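Local coordinates for protein (hdlp (histone deacetylase-like protein)) (Aquifex aeolicus, PDB 1C3P) that probably acts as a zinc-dependent deacetylase of the histone deacetylase family, with a possible role in acetoin breakdown, at residues T257-E262 / V273-A278; W306-C311 / T350-W355. All coordinates share one frame; numbering follows the deposited sequence.

Contact 1: T257-E262 / V273-A278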
ATOM      1  N   THR A 257      -2.077   1.147  -5.699  1.00 19.72           N
ATOM      2  CA  THR A 257      -2.291   1.520  -7.093  1.00 19.88           C
ATOM      3  C   THR A 257      -3.123   2.783  -7.253  1.00 20.58           C
ATOM      4  O   THR A 257      -3.436   3.182  -8.371  1.00 14.59           O
ATOM      5  CB  THR A 257      -2.969   0.371  -7.896  1.00 14.02           C
ATOM      6  OG1 THR A 257      -4.255   0.079  -7.341  1.00 17.58           O
ATOM      7  CG2 THR A 257      -2.103  -0.888  -7.845  1.00 19.67           C
ATOM      8  N   ASP A 258      -3.469   3.435  -6.146  1.00 16.56           N
ATOM      9  CA  ASP A 258      -4.248   4.650  -6.276  1.00 16.39           C
ATOM     10  C   ASP A 258      -3.599   5.809  -7.035  1.00 21.25           C
ATOM     11  O   ASP A 258      -4.281   6.772  -7.363  1.00 22.52           O
ATOM     12  CB  ASP A 258      -4.812   5.121  -4.924  1.00 18.38           C
ATOM     13  CG  ASP A 258      -3.774   5.202  -3.833  1.00 25.85           C
ATOM     14  OD1 ASP A 258      -2.570   5.061  -4.128  1.00 22.32           O
ATOM     15  OD2 ASP A 258      -4.180   5.415  -2.665  1.00 18.12           O
ATOM     16  N   PRO A 259      -2.271   5.789  -7.259  1.00 18.17           N
ATOM     17  CA  PRO A 259      -1.703   6.909  -8.018  1.00 21.24           C
ATOM     18  C   PRO A 259      -2.088   6.922  -9.516  1.00 20.88           C
ATOM     19  O   PRO A 259      -1.875   7.915 -10.206  1.00 19.25           O
ATOM     20  CB  PRO A 259      -0.192   6.737  -7.803  1.00 21.18           C
ATOM     21  CG  PRO A 259      -0.055   5.244  -7.634  1.00 36.11           C
ATOM     22  CD  PRO A 259      -1.186   4.963  -6.688  1.00 25.88           C
ATOM     23  N   LEU A 260      -2.674   5.834 -10.008  1.00 18.75           N
ATOM     24  CA  LEU A 260      -3.057   5.745 -11.416  1.00 22.16           C
ATOM     25  C   LEU A 260      -4.199   6.661 -11.845  1.00 24.16           C
ATOM     26  O   LEU A 260      -5.131   6.957 -11.083  1.00 21.69           O
ATOM     27  CB  LEU A 260      -3.424   4.294 -11.778  1.00 20.35           C
ATOM     28  CG  LEU A 260      -2.335   3.244 -11.535  1.00 21.82           C
ATOM     29  CD1 LEU A 260      -2.932   1.838 -11.623  1.00 18.57           C
ATOM     30  CD2 LEU A 260      -1.204   3.441 -12.510  1.00 19.18           C
ATOM     31  N   LEU A 261      -4.119   7.101 -13.094  1.00 19.54           N
ATOM     32  CA  LEU A 261      -5.131   7.974 -13.686  1.00 17.34           C
ATOM     33  C   LEU A 261      -6.560   7.468 -13.474  1.00 18.11           C
ATOM     34  O   LEU A 261      -7.459   8.244 -13.139  1.00 19.02           O
ATOM     35  CB  LEU A 261      -4.849   8.124 -15.186  1.00 19.96           C
ATOM     36  CG  LEU A 261      -5.915   8.825 -16.037  1.00 29.99           C
ATOM     37  CD1 LEU A 261      -6.197  10.201 -15.474  1.00 33.66           C
ATOM     38  CD2 LEU A 261      -5.438   8.921 -17.478  1.00 44.71           C
ATOM     39  N   GLU A 262      -6.769   6.165 -13.637  1.00 22.68           N
ATOM     40  CA  GLU A 262      -8.103   5.593 -13.490  1.00 18.46           C
ATOM     41  C   GLU A 262      -8.667   5.520 -12.077  1.00 25.65           C
ATOM     42  O   GLU A 262      -9.856   5.243 -11.899  1.00 25.49           O
ATOM     43  CB  GLU A 262      -8.152   4.201 -14.117  1.00 22.01           C
ATOM     44  CG  GLU A 262      -8.019   4.214 -15.619  1.00 22.94           C
ATOM     45  CD  GLU A 262      -6.587   4.169 -16.079  1.00 23.11           C
ATOM     46  OE1 GLU A 262      -5.668   4.353 -15.246  1.00 24.58           O
ATOM     47  OE2 GLU A 262      -6.385   3.962 -17.289  1.00 27.06           O
ATOM     48  N   VAL A 273       2.776   1.708 -16.379  1.00 19.57           N
ATOM     49  CA  VAL A 273       4.172   1.526 -16.752  1.00 22.12           C
ATOM     50  C   VAL A 273       5.109   2.406 -15.934  1.00 22.06           C
ATOM     51  O   VAL A 273       6.225   2.010 -15.640  1.00 16.89           O
ATOM     52  CB  VAL A 273       4.365   1.759 -18.256  1.00 26.91           C
ATOM     53  CG1 VAL A 273       5.834   1.731 -18.609  1.00 39.69           C
ATOM     54  CG2 VAL A 273       3.654   0.637 -19.023  1.00 34.73           C
ATOM     55  N   ALA A 274       4.657   3.596 -15.553  1.00 21.79           N
ATOM     56  CA  ALA A 274       5.491   4.445 -14.713  1.00 21.31           C
ATOM     57  C   ALA A 274       5.470   3.833 -13.298  1.00 17.83           C
ATOM     58  O   ALA A 274       6.463   3.907 -12.568  1.00 20.38           O
ATOM     59  CB  ALA A 274       4.939   5.879 -14.700  1.00 18.95           C
ATOM     60  N   PHE A 275       4.334   3.234 -12.923  1.00 16.01           N
ATOM     61  CA  PHE A 275       4.174   2.587 -11.614  1.00 16.46           C
ATOM     62  C   PHE A 275       5.214   1.473 -11.524  1.00 25.06           C
ATOM     63  O   PHE A 275       5.907   1.309 -10.512  1.00 19.71           O
ATOM     64  CB  PHE A 275       2.757   2.008 -11.509  1.00 24.56           C
ATOM     65  CG  PHE A 275       2.496   1.201 -10.267  1.00 23.01           C
ATOM     66  CD1 PHE A 275       2.371   1.807  -9.024  1.00 23.88           C
ATOM     67  CD2 PHE A 275       2.324  -0.177 -10.362  1.00 22.40           C
ATOM     68  CE1 PHE A 275       2.071   1.048  -7.888  1.00 28.74           C
ATOM     69  CE2 PHE A 275       2.025  -0.948  -9.238  1.00 35.03           C
ATOM     70  CZ  PHE A 275       1.897  -0.332  -8.001  1.00 24.63           C
ATOM     71  N   LEU A 276       5.330   0.727 -12.613  1.00 17.49           N
ATOM     72  CA  LEU A 276       6.275  -0.374 -12.702  1.00 24.23           C
ATOM     73  C   LEU A 276       7.709   0.165 -12.658  1.00 18.88           C
ATOM     74  O   LEU A 276       8.563  -0.387 -11.958  1.00 17.99           O
ATOM     75  CB  LEU A 276       6.007  -1.161 -13.996  1.00 20.44           C
ATOM     76  CG  LEU A 276       6.720  -2.505 -14.220  1.00 39.65           C
ATOM     77  CD1 LEU A 276       6.400  -3.011 -15.627  1.00 29.65           C
ATOM     78  CD2 LEU A 276       8.205  -2.354 -14.077  1.00 32.41           C
ATOM     79  N   LYS A 277       7.993   1.234 -13.400  1.00 19.67           N
ATOM     80  CA  LYS A 277       9.343   1.783 -13.363  1.00 21.33           C
ATOM     81  C   LYS A 277       9.730   2.289 -11.988  1.00 22.12           C
ATOM     82  O   LYS A 277      10.890   2.191 -11.585  1.00 22.19           O
ATOM     83  CB  LYS A 277       9.522   2.919 -14.370  1.00 23.84           C
ATOM     84  CG  LYS A 277       9.719   2.449 -15.773  1.00 40.87           C
ATOM     85  CD  LYS A 277      10.437   3.517 -16.581  1.00 54.73           C
ATOM     86  CE  LYS A 277      11.804   3.817 -15.981  1.00 58.85           C
ATOM     87  NZ  LYS A 277      12.543   4.832 -16.775  1.00 55.34           N
ATOM     88  N   ALA A 278       8.757   2.834 -11.262  1.00 20.23           N
ATOM     89  CA  ALA A 278       9.020   3.352  -9.917  1.00 17.06           C
ATOM     90  C   ALA A 278       9.513   2.203  -9.034  1.00 16.94           C
ATOM     91  O   ALA A 278      10.490   2.321  -8.280  1.00 14.93           O
ATOM     92  CB  ALA A 278       7.722   3.956  -9.325  1.00 19.27           C
TER

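Contact 2: W306-C311 / T350-W355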
ATOM      1  N   TRP A 306      -0.803  -4.482 -10.477  1.00 21.92           N
ATOM      2  CA  TRP A 306      -0.110  -5.443  -9.641  1.00 18.99           C
ATOM      3  C   TRP A 306       0.341  -6.621 -10.480  1.00 20.26           C
ATOM      4  O   TRP A 306       1.309  -7.295 -10.136  1.00 21.20           O
ATOM      5  CB  TRP A 306      -0.978  -5.917  -8.477  1.00 17.96           C
ATOM      6  CG  TRP A 306      -0.981  -4.936  -7.327  1.00 21.34           C
ATOM      7  CD1 TRP A 306      -0.066  -3.955  -7.089  1.00 19.88           C
ATOM      8  CD2 TRP A 306      -1.904  -4.898  -6.235  1.00 16.55           C
ATOM      9  NE1 TRP A 306      -0.359  -3.305  -5.912  1.00 15.95           N
ATOM     10  CE2 TRP A 306      -1.482  -3.866  -5.369  1.00 19.37           C
ATOM     11  CE3 TRP A 306      -3.048  -5.639  -5.903  1.00 17.80           C
ATOM     12  CZ2 TRP A 306      -2.168  -3.555  -4.187  1.00 24.85           C
ATOM     13  CZ3 TRP A 306      -3.730  -5.331  -4.732  1.00 29.69           C
ATOM     14  CH2 TRP A 306      -3.284  -4.294  -3.886  1.00 17.04           C
ATOM     15  N   THR A 307      -0.355  -6.878 -11.580  1.00 18.60           N
ATOM     16  CA  THR A 307       0.063  -7.976 -12.438  1.00 16.88           C
ATOM     17  C   THR A 307       1.438  -7.619 -13.006  1.00 17.47           C
ATOM     18  O   THR A 307       2.312  -8.478 -13.087  1.00 18.94           O
ATOM     19  CB  THR A 307      -0.981  -8.249 -13.552  1.00 22.05           C
ATOM     20  OG1 THR A 307      -2.129  -8.877 -12.962  1.00 21.58           O
ATOM     21  CG2 THR A 307      -0.408  -9.157 -14.638  1.00 24.86           C
ATOM     22  N   LEU A 308       1.647  -6.355 -13.379  1.00 19.97           N
ATOM     23  CA  LEU A 308       2.962  -5.946 -13.879  1.00 22.54           C
ATOM     24  C   LEU A 308       4.027  -6.202 -12.806  1.00 22.98           C
ATOM     25  O   LEU A 308       5.141  -6.668 -13.096  1.00 22.27           O
ATOM     26  CB  LEU A 308       2.973  -4.460 -14.273  1.00 21.13           C
ATOM     27  CG  LEU A 308       2.112  -4.051 -15.472  1.00 22.82           C
ATOM     28  CD1 LEU A 308       2.321  -2.557 -15.807  1.00 25.01           C
ATOM     29  CD2 LEU A 308       2.505  -4.927 -16.670  1.00 29.09           C
ATOM     30  N   ILE A 309       3.689  -5.895 -11.558  1.00 22.54           N
ATOM     31  CA  ILE A 309       4.627  -6.115 -10.467  1.00 17.09           C
ATOM     32  C   ILE A 309       4.923  -7.604 -10.326  1.00 20.84           C
ATOM     33  O   ILE A 309       6.077  -8.000 -10.152  1.00 25.20           O
ATOM     34  CB  ILE A 309       4.064  -5.631  -9.114  1.00 18.12           C
ATOM     35  CG1 ILE A 309       3.825  -4.121  -9.146  1.00 18.26           C
ATOM     36  CG2 ILE A 309       5.030  -6.003  -8.001  1.00 24.16           C
ATOM     37  CD1 ILE A 309       5.087  -3.312  -9.367  1.00 26.57           C
ATOM     38  N   TRP A 310       3.888  -8.436 -10.394  1.00 16.86           N
ATOM     39  CA  TRP A 310       4.118  -9.875 -10.238  1.00 17.86           C
ATOM     40  C   TRP A 310       4.996 -10.414 -11.376  1.00 20.86           C
ATOM     41  O   TRP A 310       5.914 -11.208 -11.142  1.00 21.38           O
ATOM     42  CB  TRP A 310       2.792 -10.628 -10.173  1.00 14.83           C
ATOM     43  CG  TRP A 310       2.978 -12.094 -10.023  1.00 16.63           C
ATOM     44  CD1 TRP A 310       2.621 -13.056 -10.925  1.00 19.82           C
ATOM     45  CD2 TRP A 310       3.671 -12.775  -8.960  1.00 18.62           C
ATOM     46  NE1 TRP A 310       3.054 -14.288 -10.496  1.00 25.84           N
ATOM     47  CE2 TRP A 310       3.701 -14.146  -9.294  1.00 25.60           C
ATOM     48  CE3 TRP A 310       4.270 -12.360  -7.761  1.00 24.06           C
ATOM     49  CZ2 TRP A 310       4.306 -15.105  -8.473  1.00 26.14           C
ATOM     50  CZ3 TRP A 310       4.872 -13.308  -6.946  1.00 24.89           C
ATOM     51  CH2 TRP A 310       4.885 -14.668  -7.306  1.00 24.96           C
ATOM     52  N   CYS A 311       4.725  -9.968 -12.601  1.00 24.22           N
ATOM     53  CA  CYS A 311       5.524 -10.393 -13.745  1.00 27.66           C
ATOM     54  C   CYS A 311       6.991  -9.993 -13.575  1.00 22.95           C
ATOM     55  O   CYS A 311       7.875 -10.794 -13.860  1.00 25.47           O
ATOM     56  CB  CYS A 311       4.950  -9.827 -15.060  1.00 25.37           C
ATOM     57  SG  CYS A 311       3.395 -10.598 -15.630  1.00 27.22           S
ATOM     58  N   THR A 350      -5.546  -4.161 -23.198  1.00 33.58           N
ATOM     59  CA  THR A 350      -4.103  -4.274 -23.048  1.00 29.74           C
ATOM     60  C   THR A 350      -3.748  -4.328 -21.578  1.00 30.63           C
ATOM     61  O   THR A 350      -4.480  -3.812 -20.737  1.00 26.62           O
ATOM     62  CB  THR A 350      -3.372  -3.079 -23.665  1.00 35.91           C
ATOM     63  OG1 THR A 350      -3.645  -3.021 -25.068  1.00 45.03           O
ATOM     64  CG2 THR A 350      -1.872  -3.214 -23.460  1.00 49.48           C
ATOM     65  N   LEU A 351      -2.615  -4.941 -21.270  1.00 29.07           N
ATOM     66  CA  LEU A 351      -2.198  -5.048 -19.888  1.00 24.59           C
ATOM     67  C   LEU A 351      -1.468  -3.766 -19.476  1.00 29.71           C
ATOM     68  O   LEU A 351      -1.720  -3.209 -18.406  1.00 30.53           O
ATOM     69  CB  LEU A 351      -1.289  -6.270 -19.718  1.00 29.91           C
ATOM     70  CG  LEU A 351      -1.138  -6.807 -18.295  1.00 39.62           C
ATOM     71  CD1 LEU A 351      -0.346  -8.098 -18.317  1.00 37.09           C
ATOM     72  CD2 LEU A 351      -0.469  -5.780 -17.413  1.00 54.03           C
ATOM     73  N   LYS A 352      -0.574  -3.297 -20.338  1.00 28.64           N
ATOM     74  CA  LYS A 352       0.205  -2.086 -20.070  1.00 32.72           C
ATOM     75  C   LYS A 352      -0.439  -0.875 -20.721  1.00 32.49           C
ATOM     76  O   LYS A 352      -0.859  -0.951 -21.868  1.00 31.90           O
ATOM     77  CB  LYS A 352       1.619  -2.257 -20.630  1.00 27.37           C
ATOM     78  CG  LYS A 352       2.453  -3.286 -19.896  1.00 43.48           C
ATOM     79  CD  LYS A 352       3.677  -3.738 -20.691  1.00 46.77           C
ATOM     80  CE  LYS A 352       4.615  -2.609 -21.047  1.00 51.52           C
ATOM     81  NZ  LYS A 352       5.780  -3.128 -21.830  1.00 62.08           N
ATOM     82  N   ASP A 353      -0.564   0.237 -20.003  1.00 31.44           N
ATOM     83  CA  ASP A 353      -1.112   1.405 -20.678  1.00 26.50           C
ATOM     84  C   ASP A 353       0.047   2.231 -21.229  1.00 26.41           C
ATOM     85  O   ASP A 353       1.205   2.008 -20.877  1.00 25.73           O
ATOM     86  CB  ASP A 353      -2.029   2.250 -19.771  1.00 50.09           C
ATOM     87  CG  ASP A 353      -1.472   2.473 -18.391  1.00 52.79           C
ATOM     88  OD1 ASP A 353      -1.632   1.586 -17.530  1.00 58.55           O
ATOM     89  OD2 ASP A 353      -0.875   3.543 -18.165  1.00 73.19           O
ATOM     90  N   PRO A 354      -0.237   3.151 -22.155  1.00 30.12           N
ATOM     91  CA  PRO A 354       0.815   3.989 -22.734  1.00 34.02           C
ATOM     92  C   PRO A 354       1.365   4.927 -21.673  1.00 34.00           C
ATOM     93  O   PRO A 354       0.696   5.210 -20.680  1.00 28.28           O
ATOM     94  CB  PRO A 354       0.066   4.759 -23.818  1.00 32.25           C
ATOM     95  CG  PRO A 354      -1.293   4.931 -23.180  1.00 44.48           C
ATOM     96  CD  PRO A 354      -1.533   3.488 -22.766  1.00 35.38           C
ATOM     97  N   TRP A 355       2.584   5.404 -21.870  1.00 23.89           N
ATOM     98  CA  TRP A 355       3.128   6.344 -20.908  1.00 33.84           C
ATOM     99  C   TRP A 355       2.223   7.558 -20.833  1.00 33.12           C
ATOM    100  O   TRP A 355       1.497   7.852 -21.784  1.00 29.41           O
ATOM    101  CB  TRP A 355       4.533   6.780 -21.296  1.00 33.84           C
ATOM    102  CG  TRP A 355       5.542   5.790 -20.889  1.00 49.97           C
ATOM    103  CD1 TRP A 355       5.905   4.651 -21.552  1.00 56.10           C
ATOM    104  CD2 TRP A 355       6.255   5.784 -19.656  1.00 46.60           C
ATOM    105  NE1 TRP A 355       6.807   3.935 -20.798  1.00 56.07           N
ATOM    106  CE2 TRP A 355       7.037   4.611 -19.627  1.00 54.73           C
ATOM    107  CE3 TRP A 355       6.309   6.659 -18.568  1.00 46.90           C
ATOM    108  CZ2 TRP A 355       7.862   4.291 -18.551  1.00 55.25           C
ATOM    109  CZ3 TRP A 355       7.125   6.343 -17.502  1.00 50.74           C
ATOM    110  CH2 TRP A 355       7.890   5.170 -17.499  1.00 50.68           C
TER

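Contact 1: T257-E262 / V273-A278
Leu260 and Phe275 mark the closest approach of the two backbones, their CA atoms 7.9 Å apart. Residues 257-262 form a loop that starts with a type I beta turn from Thr257 to Leu260, closed by the bond from Leu260 N to Thr257 O (3.2 Å), whereas 273-278 is a piece of helix 272-286. No hydrogen bond links the two, and the contact is made by one aromatic side chain. Phe275 holds CG anti to its backbone N (chi1 174°), which sends the ring off the helix to the loop. There its CZ lies 4.0 Å from Thr257 CG2, the methyl and the ring meeting at a slant. Pro259 CG is 4.4 Å from Phe275 CD1, also oblique to the ring, and Leu260 CD2 reaches the root of the side chain, 4.3 Å from Phe275 CB. Helix 299-314 adds Ile309 against Phe275 and Trp306 against Thr257. Asp258, the second residue of the turn, turns its CB away from the helix; its OD1 accepts from Ala169 N, and OD2 is hydrogen-bonded to His170 ND1. The apolar side of the turn thus packs on Phe275 beside the site where Asp258, Asp168 and His170 bind zinc, although no zinc is bound in this model.

Contact 2: W306-C311 / T350-W355
Leu351, Leu308 and Thr307 bury the most surface here, with Lys352 close behind. Leu308 and Leu351 run past each other in opposite directions, Leu308 CG lying 3.7 Å from Leu351 CD2; the still closer fit of the two CD2 methyls is doubtful in the model. Leu351 has CG anti to the backbone N (chi1 -160°), which carries its forked end to the helix, CD2 to Leu308 and CD1 to within 3.8 Å of Thr307 CG2, where the two side chains cross at a slant. Thr307 offers that methyl because its CG2 also stands anti to the backbone N; its hydroxyl, OG1, is hydrogen-bonded to Ala303 O one turn back along the helix. The same Leu308 methyl, CD2, is also met by Lys352, whose aliphatic part lies across the leucine at about a right angle (Lys352 CG to Leu308 CD2 3.6 Å) while its amino end leads away. The contact is wholly apolar, without a hydrogen bond between the segments. Val318 packs against both leucines. The loop passes across the side of helix 299-314, touching it through Leu351 and Lys352, while helix 28-37 packs against Thr307 and helix 272-286 against Leu308 and Ile309.

How the contacts relate
From the N terminus, the chain leaves strand 250-254 of the parallel sheet, makes the turn at 257-262 and soon enters helix 272-286, where contact 1 closes a short loop of ten residues. Strand 290-292 and helix 299-314 follow, and contact 2 closes a longer loop of 38 residues when 350-355 returns to that helix. The two loops run in series, neither enclosing nor crossing the other, yet their centres are only 9 Å apart. They meet directly: Trp355 and Asp353 pack on Val273, Trp355 also on Lys277, and Thr257 CG2 lies 3.6 Å from Trp306 NE1. Together they join the zinc-site loop, helices 272-286 and 299-314, and the loop before helix 362-372.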